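PDB 5T99: glycoside Hydrolase from Bacteroides uniformis, which probably hydrolyses galactose-containing oligosaccharides released during agarose breakdown by a gut symbiont, as a family 2 glycoside hydrolase that binds the inhibitor d-galacto-isofagomine. Local coordinates for residues L368-T376 with F388-L399. Residues are numbered along the deposited sequence; the frame is centred on the assembly and turned at random. Where two conformers were deposited one is given.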
loop_
_atom_site.group_PDB
_atom_site.type_symbol
_atom_site.label_atom_id
_atom_site.label_comp_id
_atom_site.label_asym_id
_atom_site.label_seq_id
_atom_site.Cartn_x
_atom_site.Cartn_y
_atom_site.Cartn_z
ATOM N N LEU A 368 -8.013 -4.237 -5.146
ATOM C CA LEU A 368 -9.149 -3.361 -5.398
ATOM C C LEU A 368 -8.618 -1.933 -5.416
ATOM O O LEU A 368 -8.218 -1.400 -4.380
ATOM C CB LEU A 368 -10.208 -3.519 -4.313
ATOM C CG LEU A 368 -11.092 -4.765 -4.382
ATOM C CD1 LEU A 368 -10.265 -6.036 -4.439
ATOM C CD2 LEU A 368 -12.067 -4.811 -3.208
ATOM N N ASP A 369 -8.625 -1.323 -6.596
ATOM C CA ASP A 369 -7.968 -0.044 -6.851
ATOM C C ASP A 369 -9.043 1.037 -6.715
ATOM O O ASP A 369 -9.950 1.128 -7.565
ATOM C CB ASP A 369 -7.388 -0.107 -8.265
ATOM C CG ASP A 369 -6.290 0.895 -8.534
ATOM O OD1 ASP A 369 -6.039 1.804 -7.717
ATOM O OD2 ASP A 369 -5.682 0.765 -9.633
ATOM N N GLU A 370 -8.971 1.827 -5.637
ATOM C CA GLU A 370 -10.075 2.711 -5.216
ATOM C C GLU A 370 -9.808 4.181 -5.540
ATOM O O GLU A 370 -8.741 4.697 -5.258
ATOM C CB GLU A 370 -10.359 2.541 -3.723
ATOM C CG GLU A 370 -11.624 3.248 -3.239
ATOM C CD GLU A 370 -12.147 2.696 -1.928
ATOM O OE1 GLU A 370 -11.603 3.057 -0.856
ATOM O OE2 GLU A 370 -13.108 1.891 -1.974
ATOM N N ALA A 371 -10.794 4.856 -6.117
ATOM C CA ALA A 371 -10.591 6.191 -6.666
ATOM C C ALA A 371 -10.804 7.325 -5.657
ATOM O O ALA A 371 -9.982 8.241 -5.603
ATOM C CB ALA A 371 -11.505 6.403 -7.872
ATOM N N PHE A 372 -11.901 7.266 -4.891
ATOM C CA PHE A 372 -12.400 8.423 -4.132
ATOM C C PHE A 372 -12.987 8.040 -2.786
ATOM O O PHE A 372 -13.502 6.932 -2.607
ATOM C CB PHE A 372 -13.509 9.159 -4.902
ATOM C CG PHE A 372 -13.146 9.536 -6.311
ATOM C CD1 PHE A 372 -12.078 10.376 -6.563
ATOM C CD2 PHE A 372 -13.891 9.059 -7.385
ATOM C CE1 PHE A 372 -11.740 10.724 -7.865
ATOM C CE2 PHE A 372 -13.564 9.403 -8.687
ATOM C CZ PHE A 372 -12.485 10.241 -8.933
ATOM N N ASP A 373 -12.936 8.989 -1.855
ATOM C CA ASP A 373 -13.550 8.854 -0.523
ATOM C C ASP A 373 -14.857 9.648 -0.384
ATOM O O ASP A 373 -15.639 9.396 0.538
ATOM C CB ASP A 373 -12.549 9.280 0.557
ATOM C CG ASP A 373 -13.091 9.115 1.958
ATOM O OD1 ASP A 373 -13.515 7.988 2.310
ATOM O OD2 ASP A 373 -13.098 10.118 2.708
ATOM N N GLU A 374 -15.097 10.603 -1.278
ATOM C CA GLU A 374 -16.398 11.300 -1.344
ATOM C C GLU A 374 -16.675 11.753 -2.777
ATOM O O GLU A 374 -15.746 11.889 -3.566
ATOM C CB GLU A 374 -16.426 12.498 -0.381
ATOM C CG GLU A 374 -15.407 13.582 -0.694
ATOM C CD GLU A 374 -15.424 14.733 0.302
ATOM O OE1 GLU A 374 -15.347 14.483 1.511
ATOM O OE2 GLU A 374 -15.490 15.896 -0.125
ATOM N N TRP A 375 -17.947 11.980 -3.106
ATOM C CA TRP A 375 -18.320 12.353 -4.467
ATOM C C TRP A 375 -18.776 13.802 -4.515
ATOM O O TRP A 375 -17.928 14.676 -4.450
ATOM C CB TRP A 375 -19.354 11.389 -5.047
ATOM C CG TRP A 375 -18.888 9.985 -5.203
ATOM C CD1 TRP A 375 -17.599 9.531 -5.225
ATOM C CD2 TRP A 375 -19.723 8.839 -5.394
ATOM N NE1 TRP A 375 -17.581 8.169 -5.400
ATOM C CE2 TRP A 375 -18.870 7.716 -5.510
ATOM C CE3 TRP A 375 -21.114 8.649 -5.479
ATOM C CZ2 TRP A 375 -19.356 6.426 -5.697
ATOM C CZ3 TRP A 375 -21.596 7.370 -5.673
ATOM C CH2 TRP A 375 -20.716 6.270 -5.778
ATOM N N THR A 376 -20.084 14.066 -4.634
ATOM C CA THR A 376 -20.595 15.446 -4.661
ATOM C C THR A 376 -20.883 15.971 -3.263
ATOM O O THR A 376 -20.870 17.175 -3.070
ATOM C CB THR A 376 -21.875 15.608 -5.522
ATOM O OG1 THR A 376 -23.003 15.002 -4.867
ATOM C CG2 THR A 376 -21.678 14.999 -6.917
ATOM N N PHE A 388 -15.236 17.471 -7.757
ATOM C CA PHE A 388 -15.931 16.343 -8.362
ATOM C C PHE A 388 -16.553 16.640 -9.721
ATOM O O PHE A 388 -16.337 15.873 -10.652
ATOM C CB PHE A 388 -16.999 15.762 -7.430
ATOM C CG PHE A 388 -17.579 14.452 -7.914
ATOM C CD1 PHE A 388 -16.985 13.233 -7.557
ATOM C CD2 PHE A 388 -18.712 14.427 -8.732
ATOM C CE1 PHE A 388 -17.512 12.016 -7.999
ATOM C CE2 PHE A 388 -19.245 13.218 -9.175
ATOM C CZ PHE A 388 -18.640 12.009 -8.812
ATOM N N ASP A 389 -17.306 17.729 -9.835
ATOM C CA ASP A 389 -17.958 18.065 -11.105
ATOM C C ASP A 389 -16.956 18.317 -12.245
ATOM O O ASP A 389 -17.132 17.807 -13.350
ATOM C CB ASP A 389 -18.900 19.262 -10.931
ATOM C CG ASP A 389 -20.258 18.862 -10.374
ATOM O OD1 ASP A 389 -21.183 19.709 -10.412
ATOM O OD2 ASP A 389 -20.403 17.710 -9.898
ATOM N N GLU A 390 -15.907 19.088 -11.964
ATOM C CA GLU A 390 -14.883 19.412 -12.961
ATOM C C GLU A 390 -13.889 18.265 -13.220
ATOM O O GLU A 390 -13.470 18.074 -14.357
ATOM C CB GLU A 390 -14.130 20.682 -12.542
ATOM C CG GLU A 390 -13.178 21.269 -13.598
ATOM C CD GLU A 390 -12.359 22.471 -13.100
ATOM O OE1 GLU A 390 -12.710 23.081 -12.053
ATOM O OE2 GLU A 390 -11.350 22.807 -13.767
ATOM N N TRP A 391 -13.524 17.507 -12.180
ATOM C CA TRP A 391 -12.381 16.582 -12.226
ATOM C C TRP A 391 -12.671 15.073 -12.158
ATOM O O TRP A 391 -11.786 14.275 -12.510
ATOM C CB TRP A 391 -11.402 16.943 -11.112
ATOM C CG TRP A 391 -10.654 18.182 -11.394
ATOM C CD1 TRP A 391 -10.993 19.456 -11.026
ATOM C CD2 TRP A 391 -9.430 18.284 -12.123
ATOM N NE1 TRP A 391 -10.047 20.342 -11.472
ATOM C CE2 TRP A 391 -9.073 19.655 -12.148
ATOM C CE3 TRP A 391 -8.591 17.350 -12.750
ATOM C CZ2 TRP A 391 -7.905 20.121 -12.786
ATOM C CZ3 TRP A 391 -7.427 17.810 -13.389
ATOM C CH2 TRP A 391 -7.101 19.187 -13.404
ATOM N N SER A 392 -13.872 14.675 -11.731
ATOM C CA SER A 392 -14.157 13.249 -11.458
ATOM C C SER A 392 -13.916 12.339 -12.652
ATOM O O SER A 392 -13.285 11.294 -12.501
ATOM C CB SER A 392 -15.587 13.033 -10.943
ATOM O OG SER A 392 -16.549 13.527 -11.852
ATOM N N LYS A 393 -14.411 12.737 -13.824
ATOM C CA LYS A 393 -14.177 11.955 -15.041
ATOM C C LYS A 393 -12.693 11.893 -15.379
ATOM O O LYS A 393 -12.181 10.818 -15.693
ATOM C CB LYS A 393 -14.974 12.466 -16.261
ATOM C CG LYS A 393 -14.729 11.626 -17.517
ATOM C CD LYS A 393 -15.456 12.111 -18.759
ATOM C CE LYS A 393 -16.919 11.744 -18.745
ATOM N NZ LYS A 393 -17.465 11.653 -20.124
ATOM N N LYS A 394 -12.023 13.043 -15.331
ATOM C CA LYS A 394 -10.598 13.103 -15.649
ATOM C C LYS A 394 -9.753 12.241 -14.695
ATOM O O LYS A 394 -8.838 11.537 -15.145
ATOM C CB LYS A 394 -10.064 14.542 -15.646
ATOM C CG LYS A 394 -10.517 15.407 -16.812
ATOM C CD LYS A 394 -9.446 16.436 -17.201
ATOM C CE LYS A 394 -8.389 15.812 -18.126
ATOM N NZ LYS A 394 -7.100 16.570 -18.175
ATOM N N ASP A 395 -10.060 12.299 -13.399
ATOM C CA ASP A 395 -9.301 11.530 -12.413
ATOM C C ASP A 395 -9.557 10.023 -12.480
ATOM O O ASP A 395 -8.615 9.238 -12.373
ATOM C CB ASP A 395 -9.511 12.065 -10.985
ATOM C CG ASP A 395 -8.720 13.334 -10.718
ATOM O OD1 ASP A 395 -7.561 13.416 -11.201
ATOM O OD2 ASP A 395 -9.258 14.249 -10.033
ATOM N N LEU A 396 -10.808 9.623 -12.656
ATOM C CA LEU A 396 -11.105 8.205 -12.760
ATOM C C LEU A 396 -10.551 7.644 -14.074
ATOM O O LEU A 396 -10.014 6.526 -14.103
ATOM C CB LEU A 396 -12.597 7.937 -12.648
ATOM C CG LEU A 396 -13.016 6.472 -12.765
ATOM C CD1 LEU A 396 -12.366 5.626 -11.684
ATOM C CD2 LEU A 396 -14.520 6.372 -12.677
ATOM N N THR A 397 -10.684 8.418 -15.150
ATOM C CA THR A 397 -10.072 8.061 -16.412
ATOM C C THR A 397 -8.557 7.916 -16.247
ATOM O O THR A 397 -7.984 6.919 -16.681
ATOM C CB THR A 397 -10.421 9.060 -17.532
ATOM O OG1 THR A 397 -11.828 8.994 -17.794
ATOM C CG2 THR A 397 -9.638 8.751 -18.845
ATOM N N SER A 398 -7.929 8.883 -15.586
ATOM C CA SER A 398 -6.473 8.843 -15.349
ATOM C C SER A 398 -6.036 7.615 -14.544
ATOM O O SER A 398 -5.008 7.012 -14.849
ATOM C CB SER A 398 -5.998 10.116 -14.646
ATOM O OG SER A 398 -4.605 10.056 -14.430
ATOM N N LEU A 399 -6.820 7.244 -13.535
ATOM C CA LEU A 399 -6.550 6.051 -12.742
ATOM C C LEU A 399 -6.584 4.768 -13.598
ATOM O O LEU A 399 -5.685 3.935 -13.534
ATOM C CB LEU A 399 -7.571 5.941 -11.605
ATOM C CG LEU A 399 -7.590 4.632 -10.807
ATOM C CD1 LEU A 399 -6.263 4.468 -10.073
ATOM C CD2 LEU A 399 -8.778 4.587 -9.856
#
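The ring of Phe388 is held between two layers: over one face lies Trp375 CB, 4.0 Å from the centroid of the Phe388 ring in a CH-pi contact, with Thr376 N above the rim, while Ser392 CB of the same helix sits over the centre of the opposite face. The indole is oblique to the phenyl ring, the planes 34° apart. Phe388 reaches this slot because its CG is anti to the backbone N (chi1 -170°); from the Trp375 side, beyond the rim, Thr376 CG2 comes within 3.5 Å of Phe388 CD2. Were Phe388 replaced by alanine, a gap would probably open between Trp375 CB and Ser392 CB, and Thr376 CG2 would lose its ring partner. Phe372 works differently, meeting the helix with its edge: its CZ lies 4.0 Å from Asp395 CB and near Ser392 O, while Ala371 CB lies above one face near the rim. The Asp395 carboxylate, turned 60° from that ring, is satisfied by Thr131 and Tyr384. Farther along, Leu399 spreads its two methyls: CD2 is 3.8 Å from Ala371 CB, and CD1 packs against the Asp369 carboxylate. Leu396 CD1 also meets Ala371 CB, at 4.0 Å. Glu370 OE1 hydrogen-bonds to ND1 of His349, a galacto-isofagomine pocket residue. Thus strand 366-370 and its loop pack on helix 388-403, which leads to the parallel strand 409-416: a beta-alpha-beta crossover of the TIM barrel, beside the sugar site.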